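Local coordinates for protein BtGH115A (Bacteroides thetaiotaomicron, PDB 5BY3) that acts as a family GH115 4-O-methyl-alpha-glucuronidase with specificity for decorated arabinogalactans, at residues L121-R125 and L204-A208; V160-G164 and R207-Y211; E197-L203 and A231-I237. All blocks are in the same frame, centred on the assembly; numbering follows the deposited sequence.

Interaction 1. Residues L121-R125 and L204-A208; sequences LEISR and LRLRA
The Schellman motif that ends helix 193-205 at R207 is met from the side by helix 113-126, whose R125 lays its guanidinium flat on that of R207. The two planes are only 7° from parallel, and R125 CZ lies 3.4 Å from R207 CZ, so each group is centred over a face of the other. Two like charges stacked in this way need compensation. E122, about one helical turn before R125, reaches the rim of the R207 guanidinium in its plane, with OE1 3.7 Å from R207 NH2 in a long salt bridge. This nearby carboxylate and, for R125, the carbonyl of R205 probably ease the repulsion. R207 also makes a cation-pi contact with W452.

Positive phi at R207 turns the chain off the helix, and its backbone N folds back to L204 O at 2.9 Å. Near this end R125 supplies a donor to a last-turn carbonyl: R125 NH2 bonds R205 O at 2.9 Å, lying in the carbonyl plane with an N-H...O angle of 143°, while NE adds a weak second bond to the same oxygen. A cation beside the carbonyl end of a helix is likely to be favoured there. R207 arrives by a bend at chi2 (102°), which swings its guanidinium over to R125.

Next to this polar stack the contact becomes apolar. L121 touches through one methyl, CD1, which sits 3.6 Å from L204 CB. Beside it the extended R205 chain carries its guanidinium past S124, whose OG is near the plane at its edge, 3.2 Å from R205 NH1. D50 binds both: its OD2 pairs with R205 NH1 and with S124 OG, and E133 takes R205 NH2, leaving this arginine gripped by two carboxylates.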
loop_
_atom_site.group_PDB
_atom_site.type_symbol
_atom_site.label_atom_id
_atom_site.label_comp_id
_atom_site.label_asym_id
_atom_site.label_seq_id
_atom_site.Cartn_x
_atom_site.Cartn_y
_atom_site.Cartn_z
ATOM N N LEU A 121 -9.090 13.221 -17.226
ATOM C CA LEU A 121 -7.861 12.479 -16.990
ATOM C C LEU A 121 -7.866 11.084 -17.585
ATOM O O LEU A 121 -6.835 10.474 -17.698
ATOM C CB LEU A 121 -7.535 12.465 -15.498
ATOM C CG LEU A 121 -7.072 13.864 -15.015
ATOM C CD1 LEU A 121 -6.869 13.922 -13.522
ATOM C CD2 LEU A 121 -5.803 14.354 -15.695
ATOM N N GLU A 122 -9.024 10.599 -18.007
ATOM C CA GLU A 122 -9.120 9.327 -18.716
ATOM C C GLU A 122 -8.583 9.498 -20.123
ATOM O O GLU A 122 -8.009 8.559 -20.713
ATOM C CB GLU A 122 -10.583 8.866 -18.769
ATOM C CG GLU A 122 -10.867 7.541 -19.454
ATOM C CD GLU A 122 -9.999 6.378 -18.977
ATOM O OE1 GLU A 122 -9.761 6.201 -17.744
ATOM O OE2 GLU A 122 -9.577 5.610 -19.867
ATOM N N ILE A 123 -8.794 10.697 -20.656
ATOM C CA ILE A 123 -8.388 11.051 -22.013
ATOM C C ILE A 123 -6.885 11.109 -21.994
ATOM O O ILE A 123 -6.243 10.673 -22.936
ATOM C CB ILE A 123 -8.977 12.402 -22.450
ATOM C CG1 ILE A 123 -10.511 12.304 -22.426
ATOM C CG2 ILE A 123 -8.417 12.855 -23.809
ATOM C CD1 ILE A 123 -11.192 13.572 -22.884
ATOM N N SER A 124 -6.344 11.583 -20.869
ATOM C CA SER A 124 -4.916 11.641 -20.668
ATOM C C SER A 124 -4.282 10.220 -20.598
ATOM O O SER A 124 -3.228 9.988 -21.207
ATOM C CB SER A 124 -4.630 12.547 -19.493
ATOM O OG SER A 124 -3.487 12.115 -18.799
ATOM N N ARG A 125 -4.936 9.275 -19.914
ATOM C CA ARG A 125 -4.545 7.841 -19.957
ATOM C C ARG A 125 -4.582 7.226 -21.371
ATOM O O ARG A 125 -3.674 6.455 -21.740
ATOM C CB ARG A 125 -5.387 6.984 -18.982
ATOM C CG ARG A 125 -4.989 7.142 -17.512
ATOM C CD ARG A 125 -6.140 6.865 -16.532
ATOM N NE ARG A 125 -5.655 6.677 -15.151
ATOM C CZ ARG A 125 -5.045 5.572 -14.670
ATOM N NH1 ARG A 125 -4.835 4.477 -15.420
ATOM N NH2 ARG A 125 -4.643 5.554 -13.405
ATOM N N LEU A 204 -4.665 12.651 -8.509
ATOM C CA LEU A 204 -5.608 12.817 -9.620
ATOM C C LEU A 204 -5.399 11.765 -10.699
ATOM O O LEU A 204 -6.345 11.052 -11.097
ATOM C CB LEU A 204 -5.498 14.232 -10.205
ATOM C CG LEU A 204 -6.008 15.449 -9.394
ATOM C CD1 LEU A 204 -6.216 16.691 -10.253
ATOM C CD2 LEU A 204 -7.284 15.160 -8.616
ATOM N N ARG A 205 -4.145 11.615 -11.128
ATOM C CA ARG A 205 -3.828 10.660 -12.194
ATOM C C ARG A 205 -4.063 9.219 -11.746
ATOM O O ARG A 205 -4.278 8.346 -12.592
ATOM C CB ARG A 205 -2.383 10.816 -12.632
ATOM C CG ARG A 205 -2.088 12.045 -13.436
ATOM C CD ARG A 205 -0.649 11.900 -13.962
ATOM N NE ARG A 205 -0.094 13.085 -14.631
ATOM C CZ ARG A 205 -0.542 13.586 -15.782
ATOM N NH1 ARG A 205 -1.599 13.046 -16.396
ATOM N NH2 ARG A 205 0.043 14.661 -16.312
ATOM N N LEU A 206 -3.970 8.970 -10.432
ATOM C CA LEU A 206 -4.279 7.671 -9.860
ATOM C C LEU A 206 -5.773 7.472 -9.507
ATOM O O LEU A 206 -6.177 6.389 -9.041
ATOM C CB LEU A 206 -3.385 7.407 -8.640
ATOM C CG LEU A 206 -1.892 7.168 -8.845
ATOM C CD1 LEU A 206 -1.165 7.251 -7.513
ATOM C CD2 LEU A 206 -1.635 5.841 -9.536
ATOM N N ARG A 207 -6.568 8.519 -9.758
ATOM C CA ARG A 207 -8.015 8.641 -9.401
ATOM C C ARG A 207 -8.290 8.549 -7.909
ATOM O O ARG A 207 -9.331 8.072 -7.504
ATOM C CB ARG A 207 -8.937 7.645 -10.147
ATOM C CG ARG A 207 -8.776 7.527 -11.656
ATOM C CD ARG A 207 -7.994 6.256 -11.952
ATOM N NE ARG A 207 -8.324 5.742 -13.273
ATOM C CZ ARG A 207 -8.122 4.505 -13.701
ATOM N NH1 ARG A 207 -7.572 3.553 -12.932
ATOM N NH2 ARG A 207 -8.504 4.232 -14.929
ATOM N N ALA A 208 -7.328 8.954 -7.099
ATOM C CA ALA A 208 -7.452 8.968 -5.660
ATOM C C ALA A 208 -8.049 10.327 -5.329
ATOM O O ALA A 208 -7.918 11.293 -6.125
ATOM C CB ALA A 208 -6.080 8.793 -5.014
#

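Interaction 2. Residues V160-G164 and R207-Y211; sequences VEYRG and RANTY
Backbone pairing joins R163 to two successive amides: R163 O accepts from N209 N at 2.9 Å and from T210 N at 3.1 Å. The first donor comes almost end-on to the carbonyl, the second from 38° above its plane. G164 bridges T210 in parallel, and G164 CA makes a CA-H...O contact with T210 O.

Hydrogen bonds from the N209 side-chain carboxamide extend this pairing. With CG set between its backbone N and carbonyl carbon (chi1 56°), N209 turns this group along the other strand. ND2 gives a straight bond to E161 O (2.9 Å, 165°), in the amide plane, and OD1 accepts from R163 N at 2.9 Å, so it engages the pair of groups that the N-H and C=O of one residue on a parallel neighbour would. T210 OG1 donates to N209 OD1 at 2.7 Å, from the face opposite the R163 donor. With N209 replaced by an alanine, R163 N is likely to lose its acceptor, E161 O to rely on Q94, and T210 OG1 to be freer to turn.

The strands, 162-166 and 210-212, are the first two of the parallel eight-stranded TIM-barrel-type sheet; the connection between them includes helices 174-182 and 193-205, a beta-alpha-beta crossover.

Charged-group bonds hold the entry to the second strand. R163 forks onto R207 O through NE and NH2, both weak, the latter at 2.7 Å. R163 NH1 turns instead to V160 O and to Q94. Van der Waals contact is slighter: the Y162 ring meets T210 OG1 at its edge, CD1 lying 3.5 Å from that oxygen.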
loop_
_atom_site.group_PDB
_atom_site.type_symbol
_atom_site.label_atom_id
_atom_site.label_comp_id
_atom_site.label_asym_id
_atom_site.label_seq_id
_atom_site.Cartn_x
_atom_site.Cartn_y
_atom_site.Cartn_z
ATOM N N VAL A 160 -14.371 1.938 -4.639
ATOM C CA VAL A 160 -14.198 2.467 -3.271
ATOM C C VAL A 160 -14.418 3.977 -3.274
ATOM O O VAL A 160 -13.934 4.687 -4.192
ATOM C CB VAL A 160 -12.851 2.007 -2.657
ATOM C CG1 VAL A 160 -12.576 2.624 -1.274
ATOM C CG2 VAL A 160 -12.815 0.474 -2.574
ATOM N N GLU A 161 -15.182 4.458 -2.283
ATOM C CA GLU A 161 -15.661 5.861 -2.283
ATOM C C GLU A 161 -14.568 6.897 -1.933
ATOM O O GLU A 161 -14.471 7.957 -2.588
ATOM C CB GLU A 161 -16.927 6.065 -1.417
ATOM C CG GLU A 161 -17.756 7.253 -1.912
ATOM C CD GLU A 161 -18.897 7.727 -1.010
ATOM O OE1 GLU A 161 -19.169 7.116 0.041
ATOM O OE2 GLU A 161 -19.539 8.742 -1.377
ATOM N N TYR A 162 -13.755 6.575 -0.929
ATOM C CA TYR A 162 -12.606 7.403 -0.594
ATOM C C TYR A 162 -11.309 6.595 -0.684
ATOM O O TYR A 162 -11.175 5.522 -0.066
ATOM C CB TYR A 162 -12.760 8.016 0.796
ATOM C CG TYR A 162 -13.849 9.041 0.825
ATOM C CD1 TYR A 162 -13.587 10.362 0.460
ATOM C CD2 TYR A 162 -15.163 8.690 1.162
ATOM C CE1 TYR A 162 -14.590 11.325 0.478
ATOM C CE2 TYR A 162 -16.174 9.639 1.172
ATOM C CZ TYR A 162 -15.871 10.953 0.838
ATOM O OH TYR A 162 -16.845 11.897 0.847
ATOM N N ARG A 163 -10.350 7.105 -1.463
ATOM C CA ARG A 163 -9.105 6.371 -1.628
ATOM C C ARG A 163 -7.955 7.322 -1.654
ATOM O O ARG A 163 -7.989 8.395 -2.247
ATOM C CB ARG A 163 -9.159 5.427 -2.835
ATOM C CG ARG A 163 -9.703 6.093 -4.054
ATOM C CD ARG A 163 -10.742 5.358 -4.904
ATOM N NE ARG A 163 -10.949 6.382 -5.937
ATOM C CZ ARG A 163 -11.884 7.339 -5.897
ATOM N NH1 ARG A 163 -12.837 7.343 -4.946
ATOM N NH2 ARG A 163 -11.904 8.262 -6.851
ATOM N N GLY A 164 -6.919 6.946 -0.960
ATOM C CA GLY A 164 -5.898 7.933 -0.778
ATOM C C GLY A 164 -4.679 7.348 -0.176
ATOM O O GLY A 164 -4.613 6.136 0.083
ATOM N N ARG A 207 -6.568 8.519 -9.758
ATOM C CA ARG A 207 -8.015 8.641 -9.401
ATOM C C ARG A 207 -8.290 8.549 -7.909
ATOM O O ARG A 207 -9.331 8.072 -7.504
ATOM C CB ARG A 207 -8.937 7.645 -10.147
ATOM C CG ARG A 207 -8.776 7.527 -11.656
ATOM C CD ARG A 207 -7.994 6.256 -11.952
ATOM N NE ARG A 207 -8.324 5.742 -13.273
ATOM C CZ ARG A 207 -8.122 4.505 -13.701
ATOM N NH1 ARG A 207 -7.572 3.553 -12.932
ATOM N NH2 ARG A 207 -8.504 4.232 -14.929
ATOM N N ALA A 208 -7.328 8.954 -7.099
ATOM C CA ALA A 208 -7.452 8.968 -5.660
ATOM C C ALA A 208 -8.049 10.327 -5.329
ATOM O O ALA A 208 -7.918 11.293 -6.125
ATOM C CB ALA A 208 -6.080 8.793 -5.014
ATOM N N ASN A 209 -8.732 10.415 -4.186
ATOM C CA ASN A 209 -9.398 11.676 -3.827
ATOM C C ASN A 209 -9.033 12.233 -2.468
ATOM O O ASN A 209 -9.425 13.365 -2.155
ATOM C CB ASN A 209 -10.925 11.590 -4.001
ATOM C CG ASN A 209 -11.547 10.453 -3.225
ATOM O OD1 ASN A 209 -10.923 9.865 -2.327
ATOM N ND2 ASN A 209 -12.800 10.121 -3.576
ATOM N N THR A 210 -8.262 11.457 -1.699
ATOM C CA THR A 210 -8.015 11.708 -0.277
ATOM C C THR A 210 -6.498 11.769 0.042
ATOM O O THR A 210 -5.709 11.119 -0.611
ATOM C CB THR A 210 -8.721 10.608 0.550
ATOM O OG1 THR A 210 -10.114 10.556 0.191
ATOM C CG2 THR A 210 -8.575 10.824 2.022
ATOM N N TYR A 211 -6.104 12.538 1.049
ATOM C CA TYR A 211 -4.707 12.674 1.444
ATOM C C TYR A 211 -4.602 12.810 2.943
ATOM O O TYR A 211 -5.361 13.558 3.537
ATOM C CB TYR A 211 -4.100 13.922 0.777
ATOM C CG TYR A 211 -2.635 14.246 1.079
ATOM C CD1 TYR A 211 -1.657 13.260 1.076
ATOM C CD2 TYR A 211 -2.230 15.571 1.304
ATOM C CE1 TYR A 211 -0.334 13.570 1.351
ATOM C CE2 TYR A 211 -0.923 15.890 1.544
ATOM C CZ TYR A 211 0.037 14.890 1.573
ATOM O OH TYR A 211 1.370 15.212 1.832
#

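Interaction 3. Residues E197-L203 and A231-I237; sequences ERIFELL and AAKKYGI
Helices 197-203 and 231-235 run in nearly the same direction, their axes 9.8 Å apart at closest approach and inclined at -25°, with E197 facing A231 and F200 facing Y235 in register. Two aromatic side chains carry the interface, each lodged against the other helix.

The Y235 ring lies along the backbone of 197-203. E197 CA sits over one of its faces, off toward the rim, and the aliphatic part of the glutamate follows it, E197 CG touching Y235 CE1 at 3.6 Å. Y235 CE2 comes 3.5 Å from E197 O, and F200 CB packs at 3.4 Å from Y235 CD2. The polar end of E197 belongs to R194, which forms a salt bridge with OE1.

F200 reaches the other way. With CG anti to its carbonyl carbon (chi1 -50°), the ring is directed at 231-237, where CE2 meets the backbone of A232, 3.6 Å from A232 N. The small methyls of A231 and A232 let it come this close. The F200 and Y235 rings are inclined at 53°, an oblique pair. A face of the F200 ring receives I237, whose CG1 makes a CH-pi contact 4.1 Å from the ring centroid. G236, with positive phi, ends the helix and lets the chain swing I237 back under the phenylalanine; I237 CD1 then reaches L203 CD1 at 4.1 Å.

These are consecutive helices of the barrel's outer layer, separated in sequence by strand 210-212, whose Y211 meets both the F200 ring and I237. Helix 38-55 also packs on the pair: T42 touches Y235, L46 touches E201, and R49 forms a salt bridge with E201 OE1.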
loop_
_atom_site.group_PDB
_atom_site.type_symbol
_atom_site.label_atom_id
_atom_site.label_comp_id
_atom_site.label_asym_id
_atom_site.label_seq_id
_atom_site.Cartn_x
_atom_site.Cartn_y
_atom_site.Cartn_z
ATOM N N GLU A 197 1.028 20.345 -4.689
ATOM C CA GLU A 197 0.459 20.320 -6.033
ATOM C C GLU A 197 0.969 19.121 -6.851
ATOM O O GLU A 197 0.182 18.475 -7.564
ATOM C CB GLU A 197 0.696 21.639 -6.750
ATOM C CG GLU A 197 -0.001 22.812 -6.071
ATOM C CD GLU A 197 0.390 24.166 -6.651
ATOM O OE1 GLU A 197 1.610 24.399 -6.873
ATOM O OE2 GLU A 197 -0.527 25.001 -6.853
ATOM N N ARG A 198 2.270 18.820 -6.733
ATOM C CA ARG A 198 2.848 17.635 -7.348
ATOM C C ARG A 198 2.242 16.310 -6.850
ATOM O O ARG A 198 1.924 15.451 -7.671
ATOM C CB ARG A 198 4.371 17.605 -7.197
ATOM C CG ARG A 198 5.108 18.485 -8.200
ATOM C CD ARG A 198 4.843 18.156 -9.668
ATOM N NE ARG A 198 5.650 19.055 -10.493
ATOM C CZ ARG A 198 5.664 19.144 -11.827
ATOM N NH1 ARG A 198 4.889 18.393 -12.627
ATOM N NH2 ARG A 198 6.490 20.033 -12.364
ATOM N N ILE A 199 2.092 16.164 -5.529
ATOM C CA ILE A 199 1.419 15.014 -4.938
ATOM C C ILE A 199 -0.030 14.903 -5.403
ATOM O O ILE A 199 -0.486 13.806 -5.801
ATOM C CB ILE A 199 1.505 15.025 -3.403
ATOM C CG1 ILE A 199 2.991 15.085 -2.983
ATOM C CG2 ILE A 199 0.814 13.788 -2.839
ATOM C CD1 ILE A 199 3.234 15.254 -1.488
ATOM N N PHE A 200 -0.733 16.036 -5.422
ATOM C CA PHE A 200 -2.118 16.027 -5.858
ATOM C C PHE A 200 -2.311 15.692 -7.336
ATOM O O PHE A 200 -3.290 14.980 -7.679
ATOM C CB PHE A 200 -2.865 17.294 -5.466
ATOM C CG PHE A 200 -2.739 17.691 -4.009
ATOM C CD1 PHE A 200 -2.599 16.752 -2.996
ATOM C CD2 PHE A 200 -2.792 19.040 -3.651
ATOM C CE1 PHE A 200 -2.495 17.153 -1.674
ATOM C CE2 PHE A 200 -2.672 19.450 -2.318
ATOM C CZ PHE A 200 -2.536 18.503 -1.333
ATOM N N GLU A 201 -1.384 16.128 -8.204
ATOM C CA GLU A 201 -1.365 15.613 -9.600
ATOM C C GLU A 201 -1.299 14.087 -9.633
ATOM O O GLU A 201 -1.963 13.424 -10.432
ATOM C CB GLU A 201 -0.110 16.046 -10.354
ATOM C CG GLU A 201 -0.067 17.454 -10.866
ATOM C CD GLU A 201 1.265 17.789 -11.525
ATOM O OE1 GLU A 201 2.088 16.892 -11.847
ATOM O OE2 GLU A 201 1.488 18.982 -11.719
ATOM N N LEU A 202 -0.434 13.539 -8.791
ATOM C CA LEU A 202 -0.231 12.111 -8.782
ATOM C C LEU A 202 -1.528 11.448 -8.362
ATOM O O LEU A 202 -1.915 10.453 -8.983
ATOM C CB LEU A 202 0.939 11.725 -7.882
ATOM C CG LEU A 202 1.268 10.259 -7.633
ATOM C CD1 LEU A 202 1.511 9.479 -8.908
ATOM C CD2 LEU A 202 2.487 10.197 -6.725
ATOM N N LEU A 203 -2.211 12.020 -7.359
ATOM C CA LEU A 203 -3.449 11.411 -6.841
ATOM C C LEU A 203 -4.557 11.504 -7.851
ATOM O O LEU A 203 -5.265 10.538 -8.077
ATOM C CB LEU A 203 -3.882 12.030 -5.521
ATOM C CG LEU A 203 -2.929 11.852 -4.338
ATOM C CD1 LEU A 203 -3.454 12.637 -3.148
ATOM C CD2 LEU A 203 -2.690 10.392 -3.973
ATOM N N ALA A 231 -4.050 24.924 -1.937
ATOM C CA ALA A 231 -3.619 23.949 -2.966
ATOM C C ALA A 231 -4.537 22.721 -2.995
ATOM O O ALA A 231 -4.930 22.230 -4.057
ATOM C CB ALA A 231 -2.166 23.535 -2.739
ATOM N N ALA A 232 -4.882 22.238 -1.814
ATOM C CA ALA A 232 -5.799 21.119 -1.674
ATOM C C ALA A 232 -7.199 21.451 -2.213
ATOM O O ALA A 232 -7.880 20.576 -2.776
ATOM C CB ALA A 232 -5.866 20.700 -0.214
ATOM N N LYS A 233 -7.619 22.706 -2.038
ATOM C CA LYS A 233 -8.886 23.170 -2.590
ATOM C C LYS A 233 -8.825 23.225 -4.125
ATOM O O LYS A 233 -9.784 22.854 -4.802
ATOM C CB LYS A 233 -9.270 24.534 -1.986
ATOM C CG LYS A 233 -10.740 24.937 -2.105
ATOM C CD LYS A 233 -10.873 26.453 -1.996
ATOM C CE LYS A 233 -12.272 26.872 -1.575
ATOM N NZ LYS A 233 -12.431 26.912 -0.088
ATOM N N LYS A 234 -7.688 23.670 -4.661
ATOM C CA LYS A 234 -7.472 23.776 -6.114
ATOM C C LYS A 234 -7.567 22.402 -6.789
ATOM O O LYS A 234 -8.200 22.276 -7.855
ATOM C CB LYS A 234 -6.116 24.447 -6.402
ATOM C CG LYS A 234 -5.987 25.040 -7.798
ATOM C CD LYS A 234 -4.573 24.906 -8.371
ATOM C CE LYS A 234 -4.463 25.525 -9.766
ATOM N NZ LYS A 234 -5.382 24.931 -10.784
ATOM N N TYR A 235 -6.992 21.384 -6.122
ATOM C CA TYR A 235 -6.911 19.997 -6.607
ATOM C C TYR A 235 -8.042 19.082 -6.140
ATOM O O TYR A 235 -8.139 17.944 -6.600
ATOM C CB TYR A 235 -5.535 19.376 -6.275
ATOM C CG TYR A 235 -4.423 19.866 -7.169
ATOM C CD1 TYR A 235 -3.909 21.181 -7.051
ATOM C CD2 TYR A 235 -3.883 19.039 -8.141
ATOM C CE1 TYR A 235 -2.931 21.637 -7.896
ATOM C CE2 TYR A 235 -2.877 19.487 -8.966
ATOM C CZ TYR A 235 -2.405 20.781 -8.855
ATOM O OH TYR A 235 -1.404 21.227 -9.721
ATOM N N GLY A 236 -8.893 19.555 -5.225
ATOM C CA GLY A 236 -10.155 18.852 -4.861
ATOM C C GLY A 236 -9.921 17.581 -4.073
ATOM O O GLY A 236 -10.592 16.570 -4.310
ATOM N N ILE A 237 -8.964 17.638 -3.145
ATOM C CA ILE A 237 -8.504 16.496 -2.378
ATOM C C ILE A 237 -9.092 16.606 -0.982
ATOM O O ILE A 237 -8.986 17.639 -0.330
ATOM C CB ILE A 237 -6.944 16.522 -2.237
ATOM C CG1 ILE A 237 -6.213 16.401 -3.608
ATOM C CG2 ILE A 237 -6.436 15.539 -1.176
ATOM C CD1 ILE A 237 -6.455 15.130 -4.420
#

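In the fold
From the N terminus, helix 113-126 comes first, after most strands of the N-terminal mixed sheet, whose last strand, 155-156, leads to 160-164 at the start of the first barrel strand; 197-203 lies in helix 193-205. Interaction 1 closes a loop of 78 residues, tying that N-terminal part to the end of helix 193-205. Interaction 2 closes 42 residues, uniting the first two barrel strands, and finishes on the same stretch, sharing R207 and A208. Interaction 3 closes only 27 residues and crosses both, since 197-203 precedes their second segments and 231-237 follows them. A208 N, probably bonded to L203 O, and Y211, packed on F200, join strand, turn and helices together.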